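Local coordinates for dihydrolipoyl dehydrogenase (PDB 6UZI), which probably catalyses the NAD(+)-dependent reoxidation of protein-bound dihydrolipoyl groups, using one FAD per subunit, at residues A[85-90]-A[202-207]; A[145-150]-A[341-346]; A[166-171]-A[178-183]; A[308-311]-A[316-319]; A[396-401]-A[454-459]. One frame throughout, in Å; residues are numbered along the deposited sequence.

Contact 1 (A[85-90]-A[202-207]); sequences PKVDIA and LRLGSD
Leu-204 leaves the end of helix 192-203 and lays its side chain across that of Val-87, the two crossing at about a right angle. Its CB does not point at the valine and stays 4.3 Å from Val-87 CG2; CG, set beside the backbone N (chi1 -62°), swings the methyls toward it. CG only forks the chain, and the two methyls then take different partners. CD2 packs on Val-87 CG2 at 4.0 Å, whereas CD1 approaches Ile-89 CD1 at 4.3 Å. Val-87 CG2 also lies 4.1 Å from Leu-204 O, so one methyl of the valine meets both the tip and the root of the leucine. Ile-89 starts from a CB that does not aim at the leucine, and its CG1 branch, turned at the last bond (chi2 59°), brings CD1 nearer.

No hydrogen bond joins the segments, and the evidence for contact is purely apolar. Phe-68 of helix 55-73 and Val-181 touch Leu-204 and Val-87 alike, widening the patch. Next to Val-87, Lys-86 pairs in an antiparallel ladder with a strand of the second subunit. Beyond Leu-204 the helix ends in a Schellman motif at Gly-205 (phi 115°), whose N bonds Leu-202 O at 3.3 Å. The chain then enters strand 207-211, the helix-to-strand exit of a Rossmann-type beta-alpha-beta unit in the domain thought to bind NAD(+).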
# COMPACT_ATOMS: atom_id res chain seq x y z
N PRO A 85 -5.39 -3.08 -27.60
CA PRO A 85 -3.96 -3.13 -27.30
C PRO A 85 -3.37 -4.47 -27.71
O PRO A 85 -4.03 -5.50 -27.67
CB PRO A 85 -3.91 -2.94 -25.78
CG PRO A 85 -5.22 -3.45 -25.30
CD PRO A 85 -6.21 -3.11 -26.38
N LYS A 86 -2.11 -4.43 -28.13
CA LYS A 86 -1.39 -5.61 -28.58
C LYS A 86 -0.12 -5.78 -27.75
O LYS A 86 0.46 -4.80 -27.28
CB LYS A 86 -1.05 -5.53 -30.08
N VAL A 87 0.30 -7.03 -27.58
CA VAL A 87 1.42 -7.37 -26.71
C VAL A 87 2.69 -7.47 -27.55
O VAL A 87 2.75 -8.25 -28.51
CB VAL A 87 1.17 -8.69 -25.96
CG1 VAL A 87 2.39 -9.03 -25.12
CG2 VAL A 87 -0.08 -8.61 -25.11
N ASP A 88 3.71 -6.70 -27.17
CA ASP A 88 5.08 -6.88 -27.67
C ASP A 88 5.83 -7.66 -26.60
O ASP A 88 6.42 -7.08 -25.68
CB ASP A 88 5.74 -5.54 -27.98
CG ASP A 88 7.08 -5.70 -28.67
OD1 ASP A 88 7.55 -6.85 -28.82
OD2 ASP A 88 7.69 -4.68 -29.06
N ILE A 89 5.79 -8.99 -26.71
CA ILE A 89 6.34 -9.82 -25.65
C ILE A 89 7.85 -9.64 -25.55
O ILE A 89 8.42 -9.70 -24.45
CB ILE A 89 5.96 -11.30 -25.88
CG1 ILE A 89 6.36 -12.15 -24.68
CG2 ILE A 89 6.65 -11.86 -27.11
CD1 ILE A 89 5.72 -11.69 -23.40
N ALA A 90 8.54 -9.38 -26.67
CA ALA A 90 9.99 -9.21 -26.61
C ALA A 90 10.36 -7.99 -25.79
O ALA A 90 11.35 -8.00 -25.06
CB ALA A 90 10.57 -9.12 -28.01
N LEU A 202 -2.57 -15.05 -18.40
CA LEU A 202 -4.02 -14.90 -18.50
C LEU A 202 -4.37 -13.49 -18.95
O LEU A 202 -5.18 -13.30 -19.86
CB LEU A 202 -4.69 -15.22 -17.16
CG LEU A 202 -6.21 -15.02 -17.14
CD1 LEU A 202 -6.92 -16.16 -17.83
CD2 LEU A 202 -6.70 -14.89 -15.72
N ARG A 203 -3.74 -12.50 -18.33
CA ARG A 203 -3.98 -11.11 -18.72
C ARG A 203 -3.56 -10.86 -20.16
O ARG A 203 -4.23 -10.11 -20.88
CB ARG A 203 -3.21 -10.18 -17.77
CG ARG A 203 -3.53 -10.38 -16.29
CD ARG A 203 -2.53 -9.66 -15.40
NE ARG A 203 -2.76 -9.88 -13.97
CZ ARG A 203 -1.92 -9.49 -13.01
NH1 ARG A 203 -0.80 -8.85 -13.32
NH2 ARG A 203 -2.22 -9.70 -11.73
N LEU A 204 -2.47 -11.48 -20.61
CA LEU A 204 -1.94 -11.24 -21.95
C LEU A 204 -2.68 -12.00 -23.05
O LEU A 204 -2.24 -11.95 -24.20
CB LEU A 204 -0.45 -11.60 -22.00
CG LEU A 204 0.52 -10.83 -21.11
CD1 LEU A 204 1.95 -11.21 -21.49
CD2 LEU A 204 0.31 -9.32 -21.20
N GLY A 205 -3.76 -12.70 -22.74
CA GLY A 205 -4.56 -13.36 -23.74
C GLY A 205 -4.59 -14.88 -23.66
O GLY A 205 -5.38 -15.50 -24.38
N SER A 206 -3.74 -15.50 -22.85
CA SER A 206 -3.69 -16.95 -22.78
C SER A 206 -4.93 -17.52 -22.10
O SER A 206 -5.55 -16.87 -21.25
CB SER A 206 -2.45 -17.43 -22.02
OG SER A 206 -1.25 -17.14 -22.71
N ASP A 207 -5.28 -18.74 -22.48
CA ASP A 207 -6.12 -19.58 -21.65
C ASP A 207 -5.22 -20.26 -20.63
O ASP A 207 -4.15 -20.76 -20.98
CB ASP A 207 -6.85 -20.63 -22.49
CG ASP A 207 -8.14 -20.12 -23.07
OD1 ASP A 207 -8.68 -19.11 -22.56
OD2 ASP A 207 -8.63 -20.73 -24.05

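Contact 2 (A[145-150]-A[341-346]); sequences AKNTII and ETLAGE
Leu-343 presses one methyl onto the flat amide of Asn-147, and the distances give the direction of approach. CD2 is 3.6 Å from Asn-147 CG and 3.7 Å from both Asn-147 OD1 and Asn-147 ND2; its height above the amide plane is about 3.5 Å, so it sits over the face near the central carbon. The two side chains slide past each other in opposite directions. Asn-147 sets its CG beside its own backbone N (chi1 -65°), and a chi2 of 111° turns the amide broadside to the leucine. The other branch, Leu-343 CD1, meets Ile-149 CD1 at 4.2 Å. Ile-149 and Asn-147 point the same way, with Thr-148 between them facing away, as alternate residues of an extended chain do.

Helix 329-343 ends here in a Schellman motif, with Gly-345 N bonded to Thr-342 O (3.0 Å) and Glu-346 N to Glu-341 O (3.1 Å). The contact thus lays the last helical turn against strand 148-150 of the parallel sheet in the FAD-binding domain, where Leu-343 also touches Val-14, Phe-35 and Tyr-317.

No hydrogen bond crosses between the segments; Asn-147 ND2 makes a weak one to Asn-315 O instead. Toward the helix the amide offers a face to a methyl, and the contact there is van der Waals, mostly dispersion.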
# COMPACT_ATOMS: atom_id res chain seq x y z
N ALA A 145 38.16 -20.00 6.52
CA ALA A 145 37.14 -19.18 7.17
C ALA A 145 36.84 -19.72 8.56
O ALA A 145 36.55 -20.91 8.72
CB ALA A 145 35.85 -19.13 6.36
N LYS A 146 36.93 -18.84 9.57
CA LYS A 146 36.61 -19.25 10.94
C LYS A 146 35.17 -19.72 11.06
O LYS A 146 34.89 -20.75 11.69
CB LYS A 146 36.89 -18.09 11.91
N ASN A 147 34.23 -18.98 10.45
CA ASN A 147 32.81 -19.30 10.46
C ASN A 147 32.29 -19.32 9.03
O ASN A 147 32.80 -18.60 8.17
CB ASN A 147 31.99 -18.27 11.27
CG ASN A 147 32.34 -18.27 12.74
OD1 ASN A 147 32.92 -17.30 13.25
ND2 ASN A 147 31.98 -19.33 13.45
N THR A 148 31.25 -20.11 8.80
CA THR A 148 30.64 -20.23 7.48
C THR A 148 29.13 -20.20 7.60
O THR A 148 28.56 -20.88 8.46
CB THR A 148 31.05 -21.54 6.78
OG1 THR A 148 32.48 -21.68 6.81
CG2 THR A 148 30.58 -21.55 5.33
N ILE A 149 28.49 -19.44 6.72
CA ILE A 149 27.03 -19.36 6.66
C ILE A 149 26.59 -19.98 5.35
O ILE A 149 26.86 -19.43 4.27
CB ILE A 149 26.54 -17.91 6.78
CG1 ILE A 149 27.08 -17.26 8.05
CG2 ILE A 149 25.03 -17.87 6.78
CD1 ILE A 149 26.80 -15.78 8.13
N ILE A 150 25.90 -21.11 5.43
CA ILE A 150 25.36 -21.79 4.26
C ILE A 150 24.09 -21.08 3.81
O ILE A 150 23.12 -20.98 4.57
CB ILE A 150 25.08 -23.27 4.55
CG1 ILE A 150 26.36 -24.00 4.94
CG2 ILE A 150 24.43 -23.93 3.36
CD1 ILE A 150 26.11 -25.45 5.29
N GLU A 341 24.50 -11.28 13.77
CA GLU A 341 24.49 -10.71 15.11
C GLU A 341 24.82 -11.76 16.16
O GLU A 341 25.50 -11.46 17.15
CB GLU A 341 23.13 -10.07 15.38
CG GLU A 341 22.94 -8.78 14.60
CD GLU A 341 21.53 -8.24 14.68
OE1 GLU A 341 20.75 -8.75 15.51
OE2 GLU A 341 21.21 -7.31 13.92
N THR A 342 24.41 -13.01 15.93
CA THR A 342 24.79 -14.10 16.83
C THR A 342 26.30 -14.30 16.81
O THR A 342 26.92 -14.48 17.87
CB THR A 342 24.05 -15.38 16.43
OG1 THR A 342 22.69 -15.30 16.85
CG2 THR A 342 24.72 -16.62 17.04
N LEU A 343 26.91 -14.27 15.63
CA LEU A 343 28.36 -14.41 15.53
C LEU A 343 29.08 -13.29 16.26
O LEU A 343 30.23 -13.46 16.68
CB LEU A 343 28.79 -14.43 14.06
CG LEU A 343 28.48 -15.70 13.29
CD1 LEU A 343 28.80 -15.52 11.82
CD2 LEU A 343 29.30 -16.81 13.88
N ALA A 344 28.44 -12.14 16.40
CA ALA A 344 29.03 -10.99 17.06
C ALA A 344 28.83 -11.00 18.57
O ALA A 344 29.21 -10.02 19.23
CB ALA A 344 28.47 -9.70 16.46
N GLY A 345 28.22 -12.05 19.13
CA GLY A 345 28.02 -12.15 20.56
C GLY A 345 26.72 -11.57 21.07
O GLY A 345 26.52 -11.51 22.30
N GLU A 346 25.84 -11.11 20.19
CA GLU A 346 24.54 -10.59 20.56
C GLU A 346 23.53 -11.72 20.70
O GLU A 346 23.82 -12.89 20.47
CB GLU A 346 24.08 -9.55 19.54
CG GLU A 346 24.93 -8.29 19.51
CD GLU A 346 24.53 -7.32 18.41
OE1 GLU A 346 23.41 -7.44 17.86
OE2 GLU A 346 25.33 -6.40 18.12

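Contact 3 (A[166-171]-A[178-183]); sequences KERVIT and LKEVPK
Glu-180 reaches Arg-168 because its CG is set between the backbone N and the carbonyl carbon (chi1 62°) and the chain is straight beyond, while the arginine bends at chi3 (110°) to bring its guanidinium round. The outcome is a salt bridge of 3.4 Å between Arg-168 NH1 and Glu-180 OE2. Guanidinium and carboxylate planes stand 75° apart, which rules out a paired, coplanar grip and leaves a single pair of atoms. Both ends have stronger partners elsewhere: Arg-168 NE bonds Asp-273 O, Glu-180 OE2 bonds the hydroxyl of Tyr-274, and the ring of Tyr-274 takes the arginine in a cation-pi contact.

Strand 169-170 is an edge strand of the parallel sheet of the Rossmann-type domain thought to bind NAD(+). The chain passes from it through the short helix 172-175, N-capped by Thr-171, and returns along 178-183 to enter strand 184-188 of the same sheet. Between the two passes lies the apolar half of the contact, Ile-170 CD1 against Leu-178 CD2 at 3.8 Å, with the side chains meeting at a slant. Leu-178 also touches Tyr-274 and Tyr-201 of helix 192-203.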
# COMPACT_ATOMS: atom_id res chain seq x y z
N LYS A 166 12.77 -27.16 -21.43
CA LYS A 166 13.11 -25.74 -21.52
C LYS A 166 12.51 -25.06 -22.75
O LYS A 166 12.98 -24.00 -23.17
CB LYS A 166 14.63 -25.52 -21.48
CG LYS A 166 15.33 -26.27 -20.35
CD LYS A 166 16.45 -25.46 -19.71
CE LYS A 166 16.96 -26.15 -18.45
NZ LYS A 166 17.80 -25.26 -17.59
N GLU A 167 11.47 -25.66 -23.33
CA GLU A 167 10.78 -25.07 -24.47
C GLU A 167 9.29 -24.98 -24.18
O GLU A 167 8.75 -23.89 -23.99
CB GLU A 167 11.02 -25.88 -25.74
CG GLU A 167 12.22 -25.43 -26.53
CD GLU A 167 12.73 -26.49 -27.49
OE1 GLU A 167 13.91 -26.41 -27.87
OE2 GLU A 167 11.95 -27.40 -27.84
N ARG A 168 8.61 -26.13 -24.13
CA ARG A 168 7.19 -26.16 -23.85
C ARG A 168 6.83 -26.86 -22.55
O ARG A 168 5.78 -26.56 -21.97
CB ARG A 168 6.44 -26.83 -25.01
CG ARG A 168 6.76 -26.20 -26.36
CD ARG A 168 5.81 -26.65 -27.46
NE ARG A 168 4.94 -25.54 -27.85
CZ ARG A 168 5.18 -24.71 -28.87
NH1 ARG A 168 4.33 -23.73 -29.13
NH2 ARG A 168 6.27 -24.87 -29.62
N VAL A 169 7.68 -27.77 -22.06
CA VAL A 169 7.51 -28.36 -20.74
C VAL A 169 8.55 -27.74 -19.82
O VAL A 169 9.70 -28.19 -19.77
CB VAL A 169 7.62 -29.89 -20.79
CG1 VAL A 169 7.50 -30.48 -19.40
CG2 VAL A 169 6.53 -30.45 -21.69
N ILE A 170 8.15 -26.69 -19.09
CA ILE A 170 9.08 -25.73 -18.52
C ILE A 170 8.80 -25.53 -17.04
O ILE A 170 7.75 -25.92 -16.51
CB ILE A 170 9.01 -24.38 -19.24
CG1 ILE A 170 7.59 -23.82 -19.13
CG2 ILE A 170 9.40 -24.53 -20.69
CD1 ILE A 170 7.41 -22.50 -19.84
N THR A 171 9.76 -24.89 -16.36
CA THR A 171 9.63 -24.39 -15.00
C THR A 171 9.49 -22.87 -15.05
O THR A 171 9.50 -22.25 -16.12
CB THR A 171 10.83 -24.79 -14.15
OG1 THR A 171 12.00 -24.10 -14.61
CG2 THR A 171 11.09 -26.27 -14.23
N LEU A 178 9.48 -16.51 -22.12
CA LEU A 178 8.75 -17.00 -23.28
C LEU A 178 8.93 -16.07 -24.47
O LEU A 178 9.05 -14.85 -24.33
CB LEU A 178 7.26 -17.13 -22.97
CG LEU A 178 6.84 -18.19 -21.95
CD1 LEU A 178 5.35 -18.37 -22.00
CD2 LEU A 178 7.56 -19.50 -22.16
N LYS A 179 8.95 -16.66 -25.66
CA LYS A 179 9.09 -15.89 -26.89
C LYS A 179 7.73 -15.55 -27.51
O LYS A 179 7.69 -14.92 -28.58
CB LYS A 179 9.98 -16.65 -27.88
N GLU A 180 6.63 -15.94 -26.86
CA GLU A 180 5.28 -15.72 -27.36
C GLU A 180 4.30 -15.88 -26.21
O GLU A 180 4.60 -16.52 -25.19
CB GLU A 180 4.92 -16.67 -28.50
CG GLU A 180 4.93 -18.15 -28.11
CD GLU A 180 4.48 -19.06 -29.24
OE1 GLU A 180 4.10 -18.54 -30.31
OE2 GLU A 180 4.53 -20.30 -29.07
N VAL A 181 3.14 -15.25 -26.35
CA VAL A 181 2.06 -15.41 -25.38
C VAL A 181 1.39 -16.75 -25.65
O VAL A 181 0.91 -16.99 -26.77
CB VAL A 181 1.03 -14.28 -25.47
CG1 VAL A 181 -0.19 -14.62 -24.61
CG2 VAL A 181 1.66 -12.95 -25.04
N PRO A 182 1.36 -17.67 -24.68
CA PRO A 182 0.79 -19.00 -24.94
C PRO A 182 -0.68 -18.92 -25.34
O PRO A 182 -1.43 -18.07 -24.86
CB PRO A 182 0.95 -19.72 -23.60
CG PRO A 182 2.07 -19.01 -22.92
CD PRO A 182 1.93 -17.57 -23.33
N LYS A 183 -1.08 -19.82 -26.23
CA LYS A 183 -2.50 -19.94 -26.54
C LYS A 183 -3.24 -20.59 -25.38
O LYS A 183 -4.28 -20.09 -24.94
CB LYS A 183 -2.70 -20.71 -27.84
CG LYS A 183 -2.07 -20.03 -29.03
CD LYS A 183 -2.44 -20.71 -30.35
CE LYS A 183 -1.81 -22.08 -30.50
NZ LYS A 183 -1.86 -22.53 -31.92

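Contact 4 (A[308-311]-A[316-319]); sequences HLQT and IYAI
Ala-318 N donates to Leu-309 O, and Thr-311 N to Ile-316 O. The first bond is 3.1 Å from Ala-318 N to Leu-309 O, with an N-H...O angle of 158°. The second, from Thr-311 N to Ile-316 O, is 3.0 Å and nearly straight at 166°. These bonds flank Gln-310 and Tyr-317, whose CA atoms are 4.5 Å apart: a single bridge with the pattern of an antiparallel non-hydrogen-bonded pair. It does not extend into a ladder, and the touching parts diverge in direction.

Ile-316 O also has Thr-311 OG1 at 2.9 Å; a weak hydrogen bond links that hydroxyl to Val-313 O. Leu-309 O also receives a CA-H...O contact from Tyr-317 CA at 3.3 Å. On the approach, Asn-306 OD1 accepts from the amides of both His-308 and Gln-310.

Gln-310 CG lies over one face of the Tyr-317 ring, toward the rim and 4.1 Å from the ring centroid, a CH-pi contact. The extended side chain continues past the rim to the hydroxyl, its amide plane 12° from that of the ring, and NE2 is bonded to Pro-314 O. His-308 O lies at the ring edge, 3.3 Å from Tyr-317 CD2.

Apolar packing of Leu-309 CD1 on Ile-319 CG2 (4.0 Å) completes the contact, and Ile-319 lies beside Gly-22 and Gly-23 of the FAD site. Strand 316-318, an edge strand of the parallel sheet of the FAD-binding domain, runs between 308-311 and strand 148-150, while Val-339 and Leu-343 of helix 329-343 pack on Tyr-317.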
# COMPACT_ATOMS: atom_id res chain seq x y z
N HIS A 308 19.75 -21.32 17.27
CA HIS A 308 20.63 -20.27 16.77
C HIS A 308 21.00 -20.46 15.31
O HIS A 308 22.01 -19.91 14.86
CB HIS A 308 21.89 -20.18 17.62
CG HIS A 308 21.63 -19.94 19.07
ND1 HIS A 308 21.29 -20.95 19.95
CD2 HIS A 308 21.66 -18.80 19.80
CE1 HIS A 308 21.12 -20.44 21.15
NE2 HIS A 308 21.34 -19.14 21.10
N LEU A 309 20.19 -21.20 14.55
CA LEU A 309 20.46 -21.53 13.15
C LEU A 309 21.83 -22.19 12.98
O LEU A 309 22.48 -22.05 11.93
CB LEU A 309 20.35 -20.27 12.28
CG LEU A 309 18.93 -19.69 12.24
CD1 LEU A 309 18.88 -18.40 11.44
CD2 LEU A 309 17.99 -20.71 11.65
N GLN A 310 22.25 -22.94 13.99
CA GLN A 310 23.56 -23.59 14.04
C GLN A 310 23.43 -25.04 13.60
O GLN A 310 22.48 -25.73 13.99
CB GLN A 310 24.11 -23.52 15.46
CG GLN A 310 25.62 -23.48 15.59
CD GLN A 310 26.04 -23.43 17.05
OE1 GLN A 310 25.20 -23.51 17.95
NE2 GLN A 310 27.34 -23.28 17.29
N THR A 311 24.38 -25.51 12.80
CA THR A 311 24.43 -26.91 12.42
C THR A 311 25.05 -27.74 13.55
O THR A 311 25.35 -27.23 14.63
CB THR A 311 25.24 -27.11 11.13
OG1 THR A 311 26.63 -26.95 11.42
CG2 THR A 311 24.84 -26.11 10.09
N ILE A 316 29.55 -23.59 11.79
CA ILE A 316 28.83 -23.53 10.52
C ILE A 316 27.35 -23.30 10.81
O ILE A 316 26.74 -24.02 11.60
CB ILE A 316 29.05 -24.81 9.70
CG1 ILE A 316 30.54 -24.98 9.39
CG2 ILE A 316 28.22 -24.80 8.44
CD1 ILE A 316 30.92 -26.30 8.78
N TYR A 317 26.80 -22.27 10.18
CA TYR A 317 25.39 -21.91 10.28
C TYR A 317 24.72 -22.05 8.92
O TYR A 317 25.37 -22.15 7.88
CB TYR A 317 25.23 -20.48 10.80
CG TYR A 317 25.73 -20.25 12.21
CD1 TYR A 317 27.09 -20.20 12.48
CD2 TYR A 317 24.84 -20.05 13.26
CE1 TYR A 317 27.55 -19.98 13.77
CE2 TYR A 317 25.29 -19.83 14.54
CZ TYR A 317 26.64 -19.79 14.79
OH TYR A 317 27.08 -19.57 16.08
N ALA A 318 23.39 -22.00 8.93
CA ALA A 318 22.64 -22.13 7.69
C ALA A 318 21.36 -21.34 7.81
O ALA A 318 20.72 -21.32 8.86
CB ALA A 318 22.36 -23.60 7.39
N ILE A 319 20.98 -20.68 6.70
CA ILE A 319 19.85 -19.76 6.66
C ILE A 319 19.06 -19.98 5.38
O ILE A 319 19.54 -20.61 4.43
CB ILE A 319 20.29 -18.28 6.71
CG1 ILE A 319 21.18 -17.98 5.51
CG2 ILE A 319 20.97 -17.94 8.03
CD1 ILE A 319 21.63 -16.55 5.41

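Contact 5 (A[396-401]-A[454-459]); sequences RASMDT and PTYTEA. With ZN (zinc ion), chain F; EDO (1,2-ethanediol), chain J.
Tyr-456 presents the hydroxyl edge of its ring to Ser-398, whose OG lies close to the ring plane; the serine comes over neither face. Ser-398 OG and Tyr-456 OH are 2.7 Å apart and hydrogen-bonded, either being able to donate. Met-429 of helix 426-438 and Arg-394 and Ser-395 of helix 393-398 also touch the Tyr-456 side chain.

Ser-398 OG also accepts Asp-400 N at 3.1 Å (157°). This is an ST turn, made just where helix 393-398 ends and Met-399 takes a positive phi, and it fixes the oxygen that the tyrosine meets. Asp-400 directs OD1 to Trp-362 NE1. Both segments belong to the dimerisation domain of the pyridine nucleotide-disulphide oxidoreductases, and the second subunit lies against them: Arg-95 of that chain bonds Ala-397 O.

Two residues beyond the tyrosine comes Glu-458, the last residue of a type I turn from Thr-455 that leads into helix 458-469; Glu-458 OE2 binds zinc at 2.2 Å. His-453, the predicted proton acceptor, and Glu-333 of the second subunit are the other ligands, while Glu-458 OE1 takes a weak bond from Thr-455 N at 3.4 Å.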
# COMPACT_ATOMS: atom_id res chain seq x y z
N ARG A 396 -14.12 1.82 -4.80
CA ARG A 396 -15.08 2.26 -5.81
C ARG A 396 -14.44 3.23 -6.79
O ARG A 396 -14.75 3.21 -7.98
CB ARG A 396 -16.30 2.90 -5.15
CG ARG A 396 -17.32 1.93 -4.59
CD ARG A 396 -18.41 2.69 -3.84
NE ARG A 396 -19.42 1.80 -3.26
CZ ARG A 396 -19.60 1.63 -1.96
NH1 ARG A 396 -20.55 0.81 -1.52
NH2 ARG A 396 -18.85 2.30 -1.09
N ALA A 397 -13.54 4.08 -6.30
CA ALA A 397 -12.94 5.09 -7.17
C ALA A 397 -11.94 4.47 -8.14
O ALA A 397 -11.81 4.95 -9.27
CB ALA A 397 -12.27 6.18 -6.34
N SER A 398 -11.22 3.43 -7.72
CA SER A 398 -10.20 2.79 -8.55
C SER A 398 -10.70 1.58 -9.32
O SER A 398 -9.99 1.11 -10.22
CB SER A 398 -9.01 2.37 -7.69
OG SER A 398 -9.30 1.18 -6.96
N MET A 399 -11.87 1.05 -8.98
CA MET A 399 -12.47 -0.18 -9.51
C MET A 399 -11.74 -1.43 -9.06
O MET A 399 -12.03 -2.52 -9.55
CB MET A 399 -12.57 -0.16 -11.04
CG MET A 399 -13.36 1.01 -11.58
SD MET A 399 -13.90 0.76 -13.28
CE MET A 399 -12.40 1.13 -14.15
N ASP A 400 -10.82 -1.32 -8.10
CA ASP A 400 -10.15 -2.49 -7.52
C ASP A 400 -10.92 -2.89 -6.26
O ASP A 400 -10.53 -2.61 -5.13
CB ASP A 400 -8.69 -2.19 -7.23
CG ASP A 400 -7.90 -1.87 -8.50
OD1 ASP A 400 -8.15 -2.52 -9.54
OD2 ASP A 400 -7.04 -0.96 -8.47
N THR A 401 -12.04 -3.59 -6.49
CA THR A 401 -13.04 -3.83 -5.45
C THR A 401 -13.06 -5.26 -4.92
O THR A 401 -13.85 -5.55 -4.01
CB THR A 401 -14.43 -3.49 -5.99
OG1 THR A 401 -14.65 -4.21 -7.20
CG2 THR A 401 -14.51 -2.00 -6.27
N PRO A 454 -9.59 8.63 1.98
CA PRO A 454 -9.90 7.22 1.70
C PRO A 454 -8.68 6.37 1.35
O PRO A 454 -7.92 6.74 0.47
CB PRO A 454 -10.84 7.33 0.50
CG PRO A 454 -10.33 8.54 -0.23
CD PRO A 454 -9.79 9.48 0.80
N THR A 455 -8.50 5.25 2.05
CA THR A 455 -7.41 4.32 1.76
C THR A 455 -7.93 2.90 1.86
O THR A 455 -9.00 2.64 2.41
CB THR A 455 -6.23 4.48 2.71
OG1 THR A 455 -6.68 4.29 4.05
CG2 THR A 455 -5.60 5.86 2.56
N TYR A 456 -7.15 1.95 1.33
CA TYR A 456 -7.54 0.55 1.45
C TYR A 456 -7.36 0.05 2.87
O TYR A 456 -8.05 -0.89 3.29
CB TYR A 456 -6.72 -0.30 0.48
CG TYR A 456 -6.96 0.08 -0.96
CD1 TYR A 456 -5.95 0.69 -1.71
CD2 TYR A 456 -8.20 -0.12 -1.56
CE1 TYR A 456 -6.17 1.06 -3.03
CE2 TYR A 456 -8.42 0.24 -2.88
CZ TYR A 456 -7.40 0.83 -3.61
OH TYR A 456 -7.62 1.20 -4.91
N THR A 457 -6.47 0.68 3.65
CA THR A 457 -6.24 0.25 5.02
C THR A 457 -7.44 0.50 5.93
O THR A 457 -7.51 -0.10 7.01
CB THR A 457 -5.00 0.95 5.61
OG1 THR A 457 -5.16 2.37 5.51
CG2 THR A 457 -3.74 0.54 4.86
N GLU A 458 -8.39 1.34 5.51
CA GLU A 458 -9.59 1.53 6.32
C GLU A 458 -10.35 0.22 6.47
O GLU A 458 -11.08 0.04 7.45
CB GLU A 458 -10.51 2.59 5.70
CG GLU A 458 -9.90 3.97 5.60
CD GLU A 458 -10.93 5.04 5.32
OE1 GLU A 458 -11.23 5.29 4.13
OE2 GLU A 458 -11.44 5.64 6.29
N ALA A 459 -10.17 -0.71 5.52
CA ALA A 459 -10.79 -2.02 5.66
C ALA A 459 -10.21 -2.77 6.85
O ALA A 459 -10.93 -3.52 7.52
CB ALA A 459 -10.60 -2.83 4.38
ZN ZN F . -13.51 6.30 6.29
C1 EDO J . -9.93 -4.58 -12.06
O1 EDO J . -9.31 -5.55 -12.93
C2 EDO J . -11.30 -5.06 -11.55
O2 EDO J . -12.37 -4.26 -12.09

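From the N terminus, 85-90 opens contact 1, which closes at 202-207 and joins the region following helix 55-73 to the Rossmann-type domain thought to bind NAD(+). Before it closes, 145-150 opens contact 2, which closes only at 341-346, so the two cross. Contact 3, a short return from 166-171 to 178-183, falls within both loops and touches contact 1, where Asp-207 N meets Lys-183 O. Contact 4 follows contact 1 but falls within the span of contact 2 and shares its sheet: strands 148-150 and 316-318 are neighbours. Contact 5 comes after all the others, in the dimerisation domain; like contact 1, it touches the second subunit.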